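Local coordinates for monosaccharide ABC transporter substrate-binding protein, CUT2 family (Bradyrhizobium sp., PDB 4YHS) that probably binds a monosaccharide or related small solute outside the inner membrane and delivers it to an ABC importer of the CUT2 family, at residues A32-F38 against V320-K326; I142-D146 against Q309-L314; K159-S163 against Q302-A306. One frame throughout, in Å; residues are numbered along the deposited sequence.

Interaction 1: residues A32-F38 against V320-K326; sequences AKIDPPF and VKHVGPK
Phe38 N donates to His322 ND1 over 2.9 Å, arriving in the plane of the imidazole, which helps fix the rotation of the ring. Further along, Ala32 and Gly324 form an antiparallel hydrogen-bonded pair: Ala32 N gives to Gly324 O at 2.8 Å, and Gly324 N returns a bond to Ala32 O. Ile34 N adds a bond to His322 O at 2.9 Å. Where the strands part, a water bridges the backbone, donating to Ile34 O and accepting from His322 N. These bonds join strand 29-35, from near the N-terminus, to strand 322-331, so that segments near both ends of the chain share the large mixed sheet of this two-lobed periplasmic binding protein. The imidazole of His322 carries much of the packing. Its CG stands anti to the backbone N (chi1 -177°), which swings the ring toward the Ile34 side chain, and Ile34 CB lies over the ring centre in a CH-pi contact, 3.6 Å from the centroid. Were His322 an alanine, Phe38 N would probably lose its acceptor and a gap would open beside Ile34. Pro37 CB packs on Lys321 CG at 3.7 Å, the two side chains crossing at about a right angle. On the face bearing Lys33 and Val323, Lys33 CB touches Val320 CG1 at 3.8 Å, while Lys33 NZ turns away to a salt bridge with Asp35 OD2.

Interaction 2: residues I142-D146 against Q309-L314; sequences IPVID and QAVRIL
Ile145 points from its strand onto helix 299-314 and meets it with three different carbons. From CB the chain divides: CG2, anti to the backbone N, lies 3.7 Å from Gln309 OE1, whereas CG1 heads for the methyl of Ala310, at 4.1 Å from its CB. A second bend (chi2 -61°) carries CD1 on to Ile313, where it meets CD1 of that residue tip to tip at 3.7 Å. Ile313 thus sends its long branch to Ile145 and its short one to Pro143: CG2 rests 3.5 Å from Pro143 CG, the two side chains sliding past each other in opposite directions. Leu314 CD2 reaches the same proline, 4.1 Å from Pro143 CG. The axis of helical segment 309-314 passes 9.3 Å from that of strand 144-146 and runs nearly antiparallel to it, at 150°, as part of one of the helices flanking the sheet in a three-layered alpha/beta lobe. The amide of Gln309 is employed at its other end, NE2 bonding to Val320 O and Lys159 O. With no hydrogen bond between the two segments, the helix is held to the strand and to the proline just before it by the fit of aliphatic surfaces, and Gln309 meets Ile145 through van der Waals contact alone.

Interaction 3: residues K159-S163 against Q302-A306; sequences KSLVS and QGRIA
Ser160 and Gln302 bring the two backbones closest, their CA atoms 5.5 Å apart, where strand 158-160 runs past the first half of helix 299-314. This is sheet-on-helix packing within a lobe of the periplasmic binding protein fold, in which helix 299-314 then leads back into the sheet through strand 322-331, the neighbour of strand 158-160. The hydroxyl of Ser160 makes the direct polar link. Its OG, anti to the backbone N (chi1 -177°), points into the helix and donates to Gln302 O at 2.7 Å, in the carbonyl plane and on a lone pair. That oxygen also takes the regular helical bond from Ala306 N, so two donors grip one carbonyl and the serine joins the helix without breaking its ladder. Around the hydroxyl the packing is apolar: Ile305 CB and CG2 come up beside OG, and Ala306 CB faces Ser160 CB at 4.2 Å.

The Gln302 side chain reaches along the other segment, from Ser160 toward Val162, extended beyond CG, until its amide lies beside Leu161 and Val162. The oxygen OE1 sits 3.5 Å from Leu161 CA. At the nitrogen end, NE2 is hydrogen-bonded to Asp297 O, which helps fix how the amide is turned. Val162 crosses the glutamine at about a right angle, its CG1 3.6 Å from Gln302 NE2. A water completes the link, accepting from Val162 N at 2.9 Å and donating to Gln302 OE1 at 2.8 Å.

How the interactions relate
Interactions 2 and 3 share helix 299-314, which lies over the neighbouring strands 144-147 and 158-160, while interaction 1 pairs strand 322-331, the next element in the chain, with the N-terminal strand of the same sheet. Interaction 3 is the buried one, lies closest to the chain's centre of mass and combines a serine hydroxyl and a water with apolar packing; the other two are partly buried. Interaction 2 is almost wholly aliphatic, whereas interaction 1 relies on backbone bonds and a histidine. Backbone bonds from Lys159 to Lys321 and from Leu161 to Val323 join interactions 1 and 3, a salt bridge between Asp146 and Lys159 joins 2 and 3, and the amide of Gln309 ties 2 to 1.

Interaction 1: residues A32-F38 against V320-K326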
loop_
_atom_site.group_PDB
_atom_site.type_symbol
_atom_site.label_atom_id
_atom_site.label_comp_id
_atom_site.label_asym_id
_atom_site.label_seq_id
_atom_site.Cartn_x
_atom_site.Cartn_y
_atom_site.Cartn_z
ATOM N N ALA A 32 -12.998 0.292 2.631
ATOM C CA ALA A 32 -13.454 -0.907 3.313
ATOM C C ALA A 32 -13.080 -0.779 4.770
ATOM O O ALA A 32 -11.899 -0.592 5.083
ATOM C CB ALA A 32 -12.815 -2.163 2.703
ATOM N N LYS A 33 -14.072 -0.879 5.657
ATOM C CA LYS A 33 -13.790 -0.762 7.078
ATOM C C LYS A 33 -13.916 -2.109 7.713
ATOM O O LYS A 33 -14.622 -2.998 7.209
ATOM C CB LYS A 33 -14.718 0.223 7.756
ATOM C CG LYS A 33 -16.180 -0.127 7.689
ATOM C CD LYS A 33 -16.983 0.984 8.377
ATOM C CE LYS A 33 -18.467 0.682 8.385
ATOM N NZ LYS A 33 -18.820 -0.274 9.464
ATOM N N ILE A 34 -13.263 -2.227 8.864
ATOM C CA ILE A 34 -13.204 -3.461 9.600
ATOM C C ILE A 34 -13.959 -3.314 10.928
ATOM O O ILE A 34 -13.736 -2.358 11.668
ATOM C CB ILE A 34 -11.751 -3.874 9.871
ATOM C CG1 ILE A 34 -10.994 -4.012 8.551
ATOM C CG2 ILE A 34 -11.714 -5.176 10.683
ATOM C CD1 ILE A 34 -11.508 -5.142 7.651
ATOM N N ASP A 35 -14.849 -4.272 11.179
ATOM C CA ASP A 35 -15.634 -4.376 12.416
ATOM C C ASP A 35 -15.686 -5.832 12.949
ATOM O O ASP A 35 -15.997 -6.764 12.210
ATOM C CB ASP A 35 -17.067 -3.896 12.201
ATOM C CG ASP A 35 -17.151 -2.437 11.853
ATOM O OD1 ASP A 35 -17.121 -1.603 12.780
ATOM O OD2 ASP A 35 -17.265 -2.127 10.651
ATOM N N PRO A 36 -15.405 -6.028 14.239
ATOM C CA PRO A 36 -15.029 -4.959 15.163
ATOM C C PRO A 36 -13.656 -4.403 14.839
ATOM O O PRO A 36 -12.779 -5.137 14.362
ATOM C CB PRO A 36 -15.051 -5.648 16.539
ATOM C CG PRO A 36 -14.952 -7.098 16.270
ATOM C CD PRO A 36 -15.474 -7.343 14.896
ATOM N N PRO A 37 -13.479 -3.091 15.043
ATOM C CA PRO A 37 -12.185 -2.521 14.692
ATOM C C PRO A 37 -11.027 -3.172 15.440
ATOM O O PRO A 37 -11.144 -3.489 16.621
ATOM C CB PRO A 37 -12.329 -1.032 15.060
ATOM C CG PRO A 37 -13.625 -0.883 15.762
ATOM C CD PRO A 37 -14.465 -2.071 15.431
ATOM N N PHE A 38 -9.934 -3.389 14.714
ATOM C CA PHE A 38 -8.663 -3.911 15.236
ATOM C C PHE A 38 -8.700 -5.440 15.443
ATOM O O PHE A 38 -7.687 -6.045 15.796
ATOM C CB PHE A 38 -8.270 -3.254 16.566
ATOM C CG PHE A 38 -8.145 -1.763 16.516
ATOM C CD1 PHE A 38 -8.256 -1.065 15.331
ATOM C CD2 PHE A 38 -7.909 -1.057 17.679
ATOM C CE1 PHE A 38 -8.149 0.307 15.314
ATOM C CE2 PHE A 38 -7.784 0.305 17.660
ATOM C CZ PHE A 38 -7.908 0.991 16.460
ATOM N N VAL A 320 -14.198 6.753 11.505
ATOM C CA VAL A 320 -14.137 5.349 11.177
ATOM C C VAL A 320 -12.835 4.832 11.774
ATOM O O VAL A 320 -11.783 5.369 11.479
ATOM C CB VAL A 320 -14.191 5.124 9.645
ATOM C CG1 VAL A 320 -14.058 3.656 9.362
ATOM C CG2 VAL A 320 -15.493 5.702 9.070
ATOM N N LYS A 321 -12.899 3.818 12.644
ATOM C CA LYS A 321 -11.731 3.466 13.445
ATOM C C LYS A 321 -10.693 2.612 12.720
ATOM O O LYS A 321 -9.489 2.734 12.974
ATOM C CB LYS A 321 -12.178 2.736 14.711
ATOM C CG LYS A 321 -11.087 2.423 15.703
ATOM C CD LYS A 321 -11.706 2.163 17.093
ATOM C CE LYS A 321 -10.651 1.651 18.069
ATOM N NZ LYS A 321 -11.093 1.672 19.494
ATOM N N HIS A 322 -11.157 1.733 11.836
ATOM C CA HIS A 322 -10.263 0.829 11.159
ATOM C C HIS A 322 -10.695 0.730 9.682
ATOM O O HIS A 322 -11.716 0.126 9.346
ATOM C CB HIS A 322 -10.267 -0.512 11.895
ATOM C CG HIS A 322 -9.323 -1.533 11.354
ATOM N ND1 HIS A 322 -9.087 -2.723 12.007
ATOM C CD2 HIS A 322 -8.604 -1.586 10.208
ATOM C CE1 HIS A 322 -8.247 -3.456 11.300
ATOM N NE2 HIS A 322 -7.945 -2.795 10.199
ATOM N N VAL A 323 -9.926 1.372 8.810
ATOM C CA VAL A 323 -10.338 1.479 7.403
ATOM C C VAL A 323 -9.141 1.568 6.447
ATOM O O VAL A 323 -8.052 2.043 6.795
ATOM C CB VAL A 323 -11.299 2.720 7.215
ATOM C CG1 VAL A 323 -10.599 4.052 7.554
ATOM C CG2 VAL A 323 -11.953 2.766 5.833
ATOM N N GLY A 324 -9.364 1.065 5.242
ATOM C CA GLY A 324 -8.438 1.224 4.134
ATOM C C GLY A 324 -9.162 1.588 2.855
ATOM O O GLY A 324 -10.352 1.306 2.708
ATOM N N PRO A 325 -8.452 2.227 1.916
ATOM C CA PRO A 325 -9.041 2.374 0.588
ATOM C C PRO A 325 -9.421 1.001 0.014
ATOM O O PRO A 325 -8.771 0.007 0.307
ATOM C CB PRO A 325 -7.914 3.006 -0.227
ATOM C CG PRO A 325 -7.084 3.708 0.766
ATOM C CD PRO A 325 -7.120 2.856 1.984
ATOM N N LYS A 326 -10.487 0.963 -0.761
ATOM C CA LYS A 326 -10.872 -0.260 -1.452
ATOM C C LYS A 326 -9.884 -0.533 -2.555
ATOM O O LYS A 326 -9.658 0.283 -3.448
ATOM C CB LYS A 326 -12.284 -0.142 -2.009
ATOM C CG LYS A 326 -12.779 -1.350 -2.749
ATOM C CD LYS A 326 -13.291 -2.374 -1.773
ATOM C CE LYS A 326 -13.810 -3.647 -2.462
ATOM N NZ LYS A 326 -14.070 -4.710 -1.448
HETATM O O HOH W 1 -13.817 0.425 11.710
#

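Interaction 2: residues I142-D146 against Q309-L314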
loop_
_atom_site.group_PDB
_atom_site.type_symbol
_atom_site.label_atom_id
_atom_site.label_comp_id
_atom_site.label_asym_id
_atom_site.label_seq_id
_atom_site.Cartn_x
_atom_site.Cartn_y
_atom_site.Cartn_z
ATOM N N ILE A 142 -2.884 11.917 24.088
ATOM C CA ILE A 142 -2.591 12.232 22.698
ATOM C C ILE A 142 -3.001 11.065 21.770
ATOM O O ILE A 142 -2.487 9.961 21.918
ATOM C CB ILE A 142 -1.093 12.544 22.536
ATOM C CG1 ILE A 142 -0.724 13.822 23.327
ATOM C CG2 ILE A 142 -0.733 12.694 21.058
ATOM C CD1 ILE A 142 0.760 14.063 23.435
ATOM N N PRO A 143 -3.916 11.309 20.817
ATOM C CA PRO A 143 -4.325 10.219 19.919
ATOM C C PRO A 143 -3.163 9.741 19.058
ATOM O O PRO A 143 -2.377 10.576 18.586
ATOM C CB PRO A 143 -5.409 10.856 19.046
ATOM C CG PRO A 143 -5.836 12.068 19.748
ATOM C CD PRO A 143 -4.682 12.540 20.559
ATOM N N VAL A 144 -3.073 8.431 18.843
ATOM C CA VAL A 144 -2.029 7.861 17.998
ATOM C C VAL A 144 -2.719 7.104 16.865
ATOM O O VAL A 144 -3.522 6.194 17.101
ATOM C CB VAL A 144 -1.079 6.927 18.787
ATOM C CG1 VAL A 144 0.001 6.388 17.879
ATOM C CG2 VAL A 144 -0.456 7.676 19.985
ATOM N N ILE A 145 -2.370 7.474 15.637
ATOM C CA ILE A 145 -2.930 6.858 14.429
ATOM C C ILE A 145 -1.909 5.927 13.759
ATOM O O ILE A 145 -0.775 6.330 13.488
ATOM C CB ILE A 145 -3.327 7.931 13.403
ATOM C CG1 ILE A 145 -4.151 9.039 14.034
ATOM C CG2 ILE A 145 -4.069 7.315 12.243
ATOM C CD1 ILE A 145 -5.406 8.595 14.625
ATOM N N ASP A 146 -2.340 4.704 13.476
ATOM C CA ASP A 146 -1.554 3.678 12.808
ATOM C C ASP A 146 -1.712 3.804 11.284
ATOM O O ASP A 146 -2.765 3.478 10.728
ATOM C CB ASP A 146 -2.039 2.309 13.336
ATOM C CG ASP A 146 -1.328 1.127 12.739
ATOM O OD1 ASP A 146 -0.393 1.279 11.902
ATOM O OD2 ASP A 146 -1.744 0.017 13.153
ATOM N N GLN A 309 -8.803 11.307 10.235
ATOM C CA GLN A 309 -9.070 10.592 11.461
ATOM C C GLN A 309 -8.545 11.356 12.705
ATOM O O GLN A 309 -9.253 11.499 13.714
ATOM C CB GLN A 309 -8.429 9.206 11.400
ATOM C CG GLN A 309 -9.210 8.132 10.620
ATOM C CD GLN A 309 -8.383 6.899 10.412
ATOM O OE1 GLN A 309 -7.159 6.984 10.312
ATOM N NE2 GLN A 309 -9.027 5.740 10.401
ATOM N N ALA A 310 -7.297 11.812 12.644
ATOM C CA ALA A 310 -6.694 12.514 13.772
ATOM C C ALA A 310 -7.527 13.727 14.140
ATOM O O ALA A 310 -7.821 13.956 15.307
ATOM C CB ALA A 310 -5.283 12.941 13.464
ATOM N N VAL A 311 -7.903 14.503 13.131
ATOM C CA VAL A 311 -8.660 15.738 13.362
ATOM C C VAL A 311 -10.022 15.401 13.978
ATOM O O VAL A 311 -10.436 16.010 14.967
ATOM C CB VAL A 311 -8.798 16.536 12.041
ATOM C CG1 VAL A 311 -9.750 17.736 12.204
ATOM C CG2 VAL A 311 -7.382 17.018 11.578
ATOM N N ARG A 312 -10.689 14.390 13.441
ATOM C CA ARG A 312 -12.019 14.018 13.954
ATOM C C ARG A 312 -11.941 13.628 15.442
ATOM O O ARG A 312 -12.786 14.038 16.249
ATOM C CB ARG A 312 -12.623 12.870 13.131
ATOM C CG ARG A 312 -13.127 13.270 11.750
ATOM C CD ARG A 312 -13.485 12.039 10.872
ATOM N NE ARG A 312 -14.159 12.467 9.650
ATOM C CZ ARG A 312 -15.429 12.861 9.589
ATOM N NH1 ARG A 312 -16.181 12.876 10.695
ATOM N NH2 ARG A 312 -15.962 13.244 8.421
ATOM N N ILE A 313 -10.917 12.850 15.789
ATOM C CA ILE A 313 -10.704 12.425 17.171
ATOM C C ILE A 313 -10.476 13.660 18.044
ATOM O O ILE A 313 -11.151 13.852 19.065
ATOM C CB ILE A 313 -9.512 11.432 17.252
ATOM C CG1 ILE A 313 -9.872 10.106 16.590
ATOM C CG2 ILE A 313 -9.068 11.149 18.693
ATOM C CD1 ILE A 313 -8.660 9.279 16.241
ATOM N N LEU A 314 -9.556 14.525 17.634
ATOM C CA LEU A 314 -9.233 15.718 18.424
ATOM C C LEU A 314 -10.469 16.604 18.634
ATOM O O LEU A 314 -10.597 17.307 19.654
ATOM C CB LEU A 314 -8.110 16.531 17.752
ATOM C CG LEU A 314 -6.709 15.919 17.820
ATOM C CD1 LEU A 314 -5.820 16.588 16.821
ATOM C CD2 LEU A 314 -6.167 16.120 19.205
#

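Interaction 3: residues K159-S163 against Q302-A306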
loop_
_atom_site.group_PDB
_atom_site.type_symbol
_atom_site.label_atom_id
_atom_site.label_comp_id
_atom_site.label_asym_id
_atom_site.label_seq_id
_atom_site.Cartn_x
_atom_site.Cartn_y
_atom_site.Cartn_z
ATOM N N LYS A 159 -6.762 3.045 12.675
ATOM C CA LYS A 159 -5.894 2.524 11.627
ATOM C C LYS A 159 -6.319 3.042 10.263
ATOM O O LYS A 159 -7.514 3.117 9.947
ATOM C CB LYS A 159 -5.898 0.998 11.629
ATOM C CG LYS A 159 -5.368 0.358 12.915
ATOM C CD LYS A 159 -5.511 -1.150 12.914
ATOM C CE LYS A 159 -4.961 -1.735 14.209
ATOM N NZ LYS A 159 -3.477 -1.796 14.163
ATOM N N SER A 160 -5.320 3.404 9.464
ATOM C CA SER A 160 -5.487 3.738 8.045
ATOM C C SER A 160 -4.494 2.885 7.269
ATOM O O SER A 160 -3.304 3.234 7.152
ATOM C CB SER A 160 -5.230 5.212 7.805
ATOM O OG SER A 160 -5.460 5.541 6.456
ATOM N N LEU A 161 -4.971 1.766 6.751
ATOM C CA LEU A 161 -4.089 0.819 6.120
ATOM C C LEU A 161 -4.865 -0.247 5.353
ATOM O O LEU A 161 -6.103 -0.332 5.427
ATOM C CB LEU A 161 -3.197 0.160 7.178
ATOM C CG LEU A 161 -3.865 -0.224 8.499
ATOM C CD1 LEU A 161 -4.755 -1.429 8.339
ATOM C CD2 LEU A 161 -2.765 -0.513 9.547
ATOM N N VAL A 162 -4.124 -1.050 4.589
ATOM C CA VAL A 162 -4.723 -2.182 3.863
ATOM C C VAL A 162 -3.990 -3.471 4.199
ATOM O O VAL A 162 -2.972 -3.438 4.909
ATOM C CB VAL A 162 -4.695 -1.961 2.331
ATOM C CG1 VAL A 162 -5.279 -0.591 1.996
ATOM C CG2 VAL A 162 -3.267 -2.093 1.767
ATOM N N SER A 163 -4.534 -4.594 3.715
ATOM C CA SER A 163 -3.909 -5.923 3.857
ATOM C C SER A 163 -3.270 -6.410 2.574
ATOM O O SER A 163 -3.894 -6.303 1.508
ATOM C CB SER A 163 -4.963 -6.956 4.292
ATOM O OG SER A 163 -4.420 -8.272 4.314
ATOM N N GLN A 302 -4.459 6.666 2.018
ATOM C CA GLN A 302 -4.142 6.201 3.367
ATOM C C GLN A 302 -3.561 7.343 4.197
ATOM O O GLN A 302 -3.975 7.537 5.347
ATOM C CB GLN A 302 -3.190 5.017 3.323
ATOM C CG GLN A 302 -3.874 3.763 2.807
ATOM C CD GLN A 302 -2.921 2.610 2.650
ATOM O OE1 GLN A 302 -2.206 2.247 3.591
ATOM N NE2 GLN A 302 -2.876 2.031 1.448
ATOM N N GLY A 303 -2.661 8.125 3.612
ATOM C CA GLY A 303 -2.145 9.314 4.265
ATOM C C GLY A 303 -3.222 10.344 4.584
ATOM O O GLY A 303 -3.312 10.821 5.729
ATOM N N ARG A 304 -4.032 10.701 3.597
ATOM C CA ARG A 304 -5.144 11.645 3.842
ATOM C C ARG A 304 -6.116 11.187 4.953
ATOM O O ARG A 304 -6.523 11.992 5.772
ATOM C CB ARG A 304 -5.968 11.867 2.564
ATOM C CG ARG A 304 -5.230 12.436 1.355
ATOM C CD ARG A 304 -6.234 12.841 0.288
ATOM N NE ARG A 304 -5.625 13.460 -0.918
ATOM C CZ ARG A 304 -5.480 14.774 -1.090
ATOM N NH1 ARG A 304 -5.858 15.628 -0.130
ATOM N NH2 ARG A 304 -4.974 15.262 -2.235
ATOM N N ILE A 305 -6.523 9.913 4.929
ATOM C CA ILE A 305 -7.455 9.388 5.915
ATOM C C ILE A 305 -6.880 9.478 7.326
ATOM O O ILE A 305 -7.601 9.823 8.254
ATOM C CB ILE A 305 -7.856 7.924 5.590
ATOM C CG1 ILE A 305 -8.845 7.950 4.414
ATOM C CG2 ILE A 305 -8.527 7.229 6.810
ATOM C CD1 ILE A 305 -9.154 6.632 3.831
ATOM N N ALA A 306 -5.591 9.179 7.492
ATOM C CA ALA A 306 -4.950 9.288 8.809
ATOM C C ALA A 306 -5.064 10.702 9.380
ATOM O O ALA A 306 -5.330 10.887 10.557
ATOM C CB ALA A 306 -3.482 8.902 8.715
HETATM O O HOH W 2 -1.364 -0.346 4.024
#